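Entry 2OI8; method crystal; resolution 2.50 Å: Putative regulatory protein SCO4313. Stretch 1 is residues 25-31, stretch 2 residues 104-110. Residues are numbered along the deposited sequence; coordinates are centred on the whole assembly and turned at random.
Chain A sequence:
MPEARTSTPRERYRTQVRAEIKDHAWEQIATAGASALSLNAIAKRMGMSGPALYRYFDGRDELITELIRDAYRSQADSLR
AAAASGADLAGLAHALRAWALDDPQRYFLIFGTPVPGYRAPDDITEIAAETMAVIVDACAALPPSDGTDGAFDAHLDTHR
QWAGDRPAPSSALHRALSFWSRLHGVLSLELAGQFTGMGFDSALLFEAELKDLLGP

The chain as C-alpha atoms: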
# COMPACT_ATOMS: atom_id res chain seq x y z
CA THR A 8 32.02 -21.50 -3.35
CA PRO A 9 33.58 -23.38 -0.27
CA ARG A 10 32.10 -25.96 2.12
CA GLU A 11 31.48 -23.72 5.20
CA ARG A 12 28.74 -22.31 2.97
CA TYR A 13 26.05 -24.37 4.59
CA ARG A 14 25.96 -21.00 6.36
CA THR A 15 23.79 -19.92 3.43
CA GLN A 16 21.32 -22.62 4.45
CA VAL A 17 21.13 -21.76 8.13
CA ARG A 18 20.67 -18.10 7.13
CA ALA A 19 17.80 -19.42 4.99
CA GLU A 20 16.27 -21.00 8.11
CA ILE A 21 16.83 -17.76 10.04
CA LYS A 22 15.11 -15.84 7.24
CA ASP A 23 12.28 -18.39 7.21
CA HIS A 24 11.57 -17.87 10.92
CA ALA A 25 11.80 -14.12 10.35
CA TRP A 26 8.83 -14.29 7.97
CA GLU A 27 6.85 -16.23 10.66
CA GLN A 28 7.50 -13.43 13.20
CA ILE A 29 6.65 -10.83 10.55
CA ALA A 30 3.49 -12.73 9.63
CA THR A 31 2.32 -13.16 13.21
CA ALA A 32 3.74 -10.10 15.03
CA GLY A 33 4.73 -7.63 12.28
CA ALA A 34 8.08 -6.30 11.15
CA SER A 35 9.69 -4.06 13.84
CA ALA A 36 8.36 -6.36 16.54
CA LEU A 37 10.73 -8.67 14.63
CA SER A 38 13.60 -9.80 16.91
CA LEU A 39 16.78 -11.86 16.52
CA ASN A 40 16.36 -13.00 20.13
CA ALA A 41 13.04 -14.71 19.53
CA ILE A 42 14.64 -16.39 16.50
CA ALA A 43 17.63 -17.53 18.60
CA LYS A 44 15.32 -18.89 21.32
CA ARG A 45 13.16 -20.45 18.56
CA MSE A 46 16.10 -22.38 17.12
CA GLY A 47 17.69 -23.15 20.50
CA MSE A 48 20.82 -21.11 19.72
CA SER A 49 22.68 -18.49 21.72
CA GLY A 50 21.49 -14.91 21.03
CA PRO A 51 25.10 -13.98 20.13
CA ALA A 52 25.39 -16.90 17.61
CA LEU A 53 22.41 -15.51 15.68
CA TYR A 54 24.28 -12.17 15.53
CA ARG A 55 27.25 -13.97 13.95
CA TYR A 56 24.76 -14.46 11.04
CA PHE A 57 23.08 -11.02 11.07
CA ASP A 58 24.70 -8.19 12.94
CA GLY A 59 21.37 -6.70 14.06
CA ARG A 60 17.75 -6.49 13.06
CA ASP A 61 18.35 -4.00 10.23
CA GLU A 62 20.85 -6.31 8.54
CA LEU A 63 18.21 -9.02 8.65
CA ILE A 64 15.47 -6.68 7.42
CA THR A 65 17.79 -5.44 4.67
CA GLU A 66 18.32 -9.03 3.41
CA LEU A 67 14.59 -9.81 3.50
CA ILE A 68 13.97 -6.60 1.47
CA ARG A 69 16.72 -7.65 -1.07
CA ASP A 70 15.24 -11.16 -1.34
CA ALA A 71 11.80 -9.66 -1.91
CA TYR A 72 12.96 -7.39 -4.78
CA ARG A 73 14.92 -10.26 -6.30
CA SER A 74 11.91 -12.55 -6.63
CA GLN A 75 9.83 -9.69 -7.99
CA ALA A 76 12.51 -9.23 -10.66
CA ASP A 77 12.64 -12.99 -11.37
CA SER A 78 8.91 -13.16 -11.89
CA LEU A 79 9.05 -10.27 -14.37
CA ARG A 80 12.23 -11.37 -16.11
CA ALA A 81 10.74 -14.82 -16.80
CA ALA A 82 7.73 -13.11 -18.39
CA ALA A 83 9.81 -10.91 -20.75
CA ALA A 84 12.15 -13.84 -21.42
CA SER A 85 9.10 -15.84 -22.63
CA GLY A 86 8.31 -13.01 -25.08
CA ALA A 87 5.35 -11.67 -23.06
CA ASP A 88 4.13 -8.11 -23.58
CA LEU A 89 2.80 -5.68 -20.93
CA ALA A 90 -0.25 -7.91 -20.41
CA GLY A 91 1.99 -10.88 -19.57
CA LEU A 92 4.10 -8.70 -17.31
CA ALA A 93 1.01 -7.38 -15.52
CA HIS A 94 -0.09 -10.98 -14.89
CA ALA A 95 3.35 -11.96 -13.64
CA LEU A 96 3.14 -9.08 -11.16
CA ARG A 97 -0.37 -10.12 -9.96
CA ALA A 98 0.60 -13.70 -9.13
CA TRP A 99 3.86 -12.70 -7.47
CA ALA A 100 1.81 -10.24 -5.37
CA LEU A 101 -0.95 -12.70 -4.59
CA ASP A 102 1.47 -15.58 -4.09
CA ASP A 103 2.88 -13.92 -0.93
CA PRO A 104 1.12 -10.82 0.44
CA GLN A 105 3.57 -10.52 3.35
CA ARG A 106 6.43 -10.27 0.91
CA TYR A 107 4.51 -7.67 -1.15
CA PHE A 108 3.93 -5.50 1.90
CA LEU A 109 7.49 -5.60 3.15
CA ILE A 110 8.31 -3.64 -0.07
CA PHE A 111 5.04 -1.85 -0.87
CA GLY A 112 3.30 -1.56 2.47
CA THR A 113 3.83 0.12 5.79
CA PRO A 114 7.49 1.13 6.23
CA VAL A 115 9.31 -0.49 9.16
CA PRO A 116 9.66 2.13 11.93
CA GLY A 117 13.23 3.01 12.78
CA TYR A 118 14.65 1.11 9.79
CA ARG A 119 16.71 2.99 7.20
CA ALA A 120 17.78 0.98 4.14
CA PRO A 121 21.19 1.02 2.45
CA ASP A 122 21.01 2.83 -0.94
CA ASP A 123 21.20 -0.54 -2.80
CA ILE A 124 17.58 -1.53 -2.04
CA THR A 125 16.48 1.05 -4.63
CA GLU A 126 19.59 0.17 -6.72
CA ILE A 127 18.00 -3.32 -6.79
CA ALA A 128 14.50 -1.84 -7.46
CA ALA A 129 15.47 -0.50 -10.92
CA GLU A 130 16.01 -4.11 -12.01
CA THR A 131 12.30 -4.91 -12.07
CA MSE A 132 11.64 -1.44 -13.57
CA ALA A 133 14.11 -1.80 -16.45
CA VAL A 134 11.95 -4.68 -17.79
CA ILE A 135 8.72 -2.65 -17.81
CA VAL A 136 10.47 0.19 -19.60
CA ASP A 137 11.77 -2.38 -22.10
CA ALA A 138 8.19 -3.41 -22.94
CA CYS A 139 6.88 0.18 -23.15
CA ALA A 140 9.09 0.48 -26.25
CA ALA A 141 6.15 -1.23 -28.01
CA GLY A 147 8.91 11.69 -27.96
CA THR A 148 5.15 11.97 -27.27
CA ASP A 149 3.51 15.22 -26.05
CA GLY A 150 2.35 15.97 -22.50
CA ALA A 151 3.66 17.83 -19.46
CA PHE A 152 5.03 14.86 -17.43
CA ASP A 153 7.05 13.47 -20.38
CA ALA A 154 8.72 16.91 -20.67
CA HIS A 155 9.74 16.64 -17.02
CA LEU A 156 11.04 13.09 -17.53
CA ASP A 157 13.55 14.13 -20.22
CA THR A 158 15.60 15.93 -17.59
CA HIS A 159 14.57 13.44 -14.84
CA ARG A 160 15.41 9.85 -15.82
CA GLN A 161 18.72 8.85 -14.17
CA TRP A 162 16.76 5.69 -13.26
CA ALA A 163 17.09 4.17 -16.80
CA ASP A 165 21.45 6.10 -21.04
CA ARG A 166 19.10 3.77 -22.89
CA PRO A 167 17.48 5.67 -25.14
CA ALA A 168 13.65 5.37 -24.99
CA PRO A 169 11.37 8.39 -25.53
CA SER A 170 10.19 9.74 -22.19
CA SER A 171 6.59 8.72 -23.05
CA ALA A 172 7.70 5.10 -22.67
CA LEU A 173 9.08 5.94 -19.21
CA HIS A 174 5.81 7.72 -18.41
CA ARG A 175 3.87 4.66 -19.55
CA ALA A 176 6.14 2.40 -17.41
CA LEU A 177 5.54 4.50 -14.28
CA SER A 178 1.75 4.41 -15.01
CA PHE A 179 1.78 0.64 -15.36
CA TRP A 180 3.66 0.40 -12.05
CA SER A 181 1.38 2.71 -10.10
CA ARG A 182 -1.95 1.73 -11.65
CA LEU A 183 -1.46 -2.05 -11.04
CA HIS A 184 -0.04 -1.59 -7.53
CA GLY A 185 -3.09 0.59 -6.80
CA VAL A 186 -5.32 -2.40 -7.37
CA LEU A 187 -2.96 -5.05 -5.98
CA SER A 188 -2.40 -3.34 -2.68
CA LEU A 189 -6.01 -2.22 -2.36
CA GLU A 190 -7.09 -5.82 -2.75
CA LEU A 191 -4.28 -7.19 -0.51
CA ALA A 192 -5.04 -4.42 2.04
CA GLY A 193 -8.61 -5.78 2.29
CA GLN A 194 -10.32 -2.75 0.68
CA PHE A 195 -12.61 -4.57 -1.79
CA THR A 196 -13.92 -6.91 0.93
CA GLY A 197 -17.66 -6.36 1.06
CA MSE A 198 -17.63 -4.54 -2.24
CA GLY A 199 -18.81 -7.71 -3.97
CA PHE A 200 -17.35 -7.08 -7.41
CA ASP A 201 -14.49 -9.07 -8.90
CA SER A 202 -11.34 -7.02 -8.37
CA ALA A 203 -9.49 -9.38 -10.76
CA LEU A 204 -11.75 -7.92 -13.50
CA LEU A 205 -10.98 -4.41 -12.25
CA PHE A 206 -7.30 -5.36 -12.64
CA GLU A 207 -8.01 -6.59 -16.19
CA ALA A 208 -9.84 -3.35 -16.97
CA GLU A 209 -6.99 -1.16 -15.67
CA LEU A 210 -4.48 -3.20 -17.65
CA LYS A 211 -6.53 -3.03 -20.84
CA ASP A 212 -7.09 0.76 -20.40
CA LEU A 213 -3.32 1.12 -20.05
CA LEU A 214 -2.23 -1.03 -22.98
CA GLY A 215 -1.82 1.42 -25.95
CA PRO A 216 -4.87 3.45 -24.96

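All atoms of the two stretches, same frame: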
# COMPACT_ATOMS: atom_id res chain seq x y z
N ALA A 25 12.03 -15.56 10.37
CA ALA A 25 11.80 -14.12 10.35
C ALA A 25 10.47 -13.79 9.66
O ALA A 25 9.72 -12.95 10.14
CB ALA A 25 12.95 -13.39 9.68
N TRP A 26 10.14 -14.48 8.57
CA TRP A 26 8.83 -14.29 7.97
C TRP A 26 7.72 -14.66 8.97
O TRP A 26 6.77 -13.89 9.11
CB TRP A 26 8.71 -15.04 6.64
CG TRP A 26 9.59 -14.43 5.57
CD1 TRP A 26 10.78 -14.92 5.09
CD2 TRP A 26 9.36 -13.19 4.86
NE1 TRP A 26 11.30 -14.07 4.13
CE2 TRP A 26 10.45 -13.00 3.97
CE3 TRP A 26 8.33 -12.22 4.89
CZ2 TRP A 26 10.54 -11.90 3.13
CZ3 TRP A 26 8.43 -11.13 4.05
CH2 TRP A 26 9.53 -10.98 3.18
N GLU A 27 7.86 -15.79 9.67
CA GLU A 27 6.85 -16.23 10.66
C GLU A 27 6.55 -15.10 11.65
O GLU A 27 5.38 -14.70 11.82
CB GLU A 27 7.29 -17.49 11.43
CG GLU A 27 7.14 -18.80 10.68
CD GLU A 27 7.80 -20.01 11.40
OE1 GLU A 27 8.83 -19.88 12.13
OE2 GLU A 27 7.28 -21.13 11.21
N GLN A 28 7.61 -14.57 12.27
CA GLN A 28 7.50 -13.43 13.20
C GLN A 28 6.89 -12.20 12.55
O GLN A 28 6.16 -11.46 13.21
CB GLN A 28 8.86 -13.05 13.80
CG GLN A 28 9.37 -13.97 14.88
CD GLN A 28 10.54 -13.36 15.63
OE1 GLN A 28 11.51 -14.03 15.97
NE2 GLN A 28 10.44 -12.06 15.90
N ILE A 29 7.23 -11.95 11.29
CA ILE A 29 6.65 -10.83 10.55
C ILE A 29 5.16 -11.12 10.39
O ILE A 29 4.31 -10.32 10.80
CB ILE A 29 7.32 -10.60 9.17
CG1 ILE A 29 8.77 -10.16 9.36
CG2 ILE A 29 6.53 -9.57 8.32
CD1 ILE A 29 9.41 -9.70 8.05
N ALA A 30 4.86 -12.29 9.82
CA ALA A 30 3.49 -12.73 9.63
C ALA A 30 2.66 -12.54 10.89
O ALA A 30 1.67 -11.81 10.89
CB ALA A 30 3.44 -14.19 9.16
N THR A 31 3.11 -13.15 11.99
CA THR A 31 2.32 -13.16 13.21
C THR A 31 2.39 -11.86 14.01
O THR A 31 1.38 -11.37 14.47
CB THR A 31 2.58 -14.42 14.11
OG1 THR A 31 3.94 -14.86 13.97
CG2 THR A 31 1.65 -15.58 13.71
N PRO A 104 1.44 -12.19 0.05
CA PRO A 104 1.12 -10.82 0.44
C PRO A 104 2.11 -10.20 1.43
O PRO A 104 2.37 -8.97 1.36
CB PRO A 104 -0.26 -10.97 1.10
CG PRO A 104 -0.88 -12.18 0.44
CD PRO A 104 0.33 -13.12 0.35
N GLN A 105 2.65 -11.02 2.33
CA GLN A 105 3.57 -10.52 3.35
C GLN A 105 4.81 -10.00 2.68
O GLN A 105 5.32 -8.94 3.06
CB GLN A 105 3.93 -11.59 4.38
CG GLN A 105 2.81 -11.98 5.28
CD GLN A 105 2.16 -10.77 5.95
OE1 GLN A 105 2.83 -9.93 6.59
NE2 GLN A 105 0.85 -10.67 5.79
N ARG A 106 5.28 -10.73 1.67
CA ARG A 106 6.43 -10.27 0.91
C ARG A 106 6.11 -8.97 0.15
O ARG A 106 6.94 -8.05 0.13
CB ARG A 106 6.87 -11.37 -0.04
CG ARG A 106 8.15 -11.11 -0.79
CD ARG A 106 8.42 -12.28 -1.74
NE ARG A 106 7.24 -12.58 -2.57
CZ ARG A 106 7.13 -13.65 -3.35
NH1 ARG A 106 8.13 -14.53 -3.41
NH2 ARG A 106 6.03 -13.85 -4.07
N TYR A 107 4.92 -8.87 -0.43
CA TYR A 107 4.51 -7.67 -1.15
C TYR A 107 4.58 -6.46 -0.23
O TYR A 107 5.13 -5.40 -0.60
CB TYR A 107 3.07 -7.86 -1.71
CG TYR A 107 2.51 -6.64 -2.45
CD1 TYR A 107 1.79 -5.67 -1.75
CD2 TYR A 107 2.68 -6.47 -3.84
CE1 TYR A 107 1.26 -4.52 -2.40
CE2 TYR A 107 2.15 -5.32 -4.52
CZ TYR A 107 1.45 -4.36 -3.78
OH TYR A 107 0.91 -3.24 -4.39
N PHE A 108 4.06 -6.62 0.98
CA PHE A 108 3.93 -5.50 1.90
C PHE A 108 5.22 -5.08 2.57
O PHE A 108 5.34 -3.95 3.00
CB PHE A 108 2.88 -5.79 2.95
CG PHE A 108 1.46 -5.64 2.44
CD1 PHE A 108 1.06 -4.46 1.80
CD2 PHE A 108 0.52 -6.67 2.63
CE1 PHE A 108 -0.29 -4.31 1.33
CE2 PHE A 108 -0.81 -6.52 2.19
CZ PHE A 108 -1.22 -5.35 1.54
N LEU A 109 6.19 -5.98 2.64
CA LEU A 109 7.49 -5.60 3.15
C LEU A 109 8.12 -4.54 2.20
O LEU A 109 8.77 -3.60 2.64
CB LEU A 109 8.36 -6.85 3.33
CG LEU A 109 9.72 -6.68 4.04
CD1 LEU A 109 9.62 -6.48 5.58
CD2 LEU A 109 10.63 -7.84 3.70
N ILE A 110 7.88 -4.67 0.89
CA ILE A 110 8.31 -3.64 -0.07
C ILE A 110 7.28 -2.50 -0.16
O ILE A 110 7.62 -1.33 -0.04
CB ILE A 110 8.48 -4.22 -1.53
CG1 ILE A 110 9.49 -5.35 -1.59
CG2 ILE A 110 8.82 -3.07 -2.54
CD1 ILE A 110 10.65 -5.02 -0.66

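Contact between two helical segments of the putative regulatory protein SCO4313, residues 25-31 and 104-110, far apart in sequence but packed nearly at right angles: the N-to-C directions differ by 83° and the axes come no closer than 10.7 Å. That spacing leaves the backbones apart and lets side chains fill the gap; the nearest CA pair, Ala30 CA and Gln105 CA, is 6.7 Å apart. The two segments bury 281 Å² between them, both sides summed, and no hydrogen bond crosses.

Pro104 opens the second stretch without touching the first; its carbonyl O accepts the backbone bond from Phe108 N at 2.9 Å. Gln105 is the first residue to make contact. Its CA-to-CB bond points toward the other helix, and its side chain, with chi1 and chi2 both m, places OE1 4.2 Å from Ala30 CA and 4.1 Å from Ile29 CG2. Both neighbours are carbons, so the amide oxygen packs here without a hydrogen-bonding partner across the contact. Gln105 also meets Trp26 through its backbone: Gln105 O lies 3.9 Å from Trp26 CZ3, at the edge of the indole and near its plane, while the same oxygen accepts a helical bond from Leu109 N at 3.1 Å.

Arg106 meets the indole with its CA and the first carbons of its side chain. Its CA is 3.8 Å from Trp26 CZ3 and its CB 4.2 Å from Trp26 CH2, but the chain then leads away, and NH2 is hydrogen-bonded elsewhere in the structure. The indole thus packs against the aliphatic start of the arginine and leaves the charged end free of this contact.

Tyr107 points away and Phe108 is out of reach, so the next contact comes at Leu109, one helical turn beyond Gln105. Leu109 points toward the first helix, and its two methyls meet different residues. CD2 approaches Trp26 CH2 to 3.4 Å, a tight apolar contact oblique to the ring, whereas CD1 lies 4.1 Å from Ile29 CD1. Although the CA-to-CB bond of Trp26 runs sideways, the end of its side chain comes nearer: with chi1 m (-68°) and chi2 at 104°, the six-membered part of the indole lies against the second helix. Ile29, three residues along, points toward the second helix and so touches both Gln105 and Leu109.

Ile110 closes the stretch out of reach of the first helix; its N makes a weak bond to Tyr107 O at 3.2 Å.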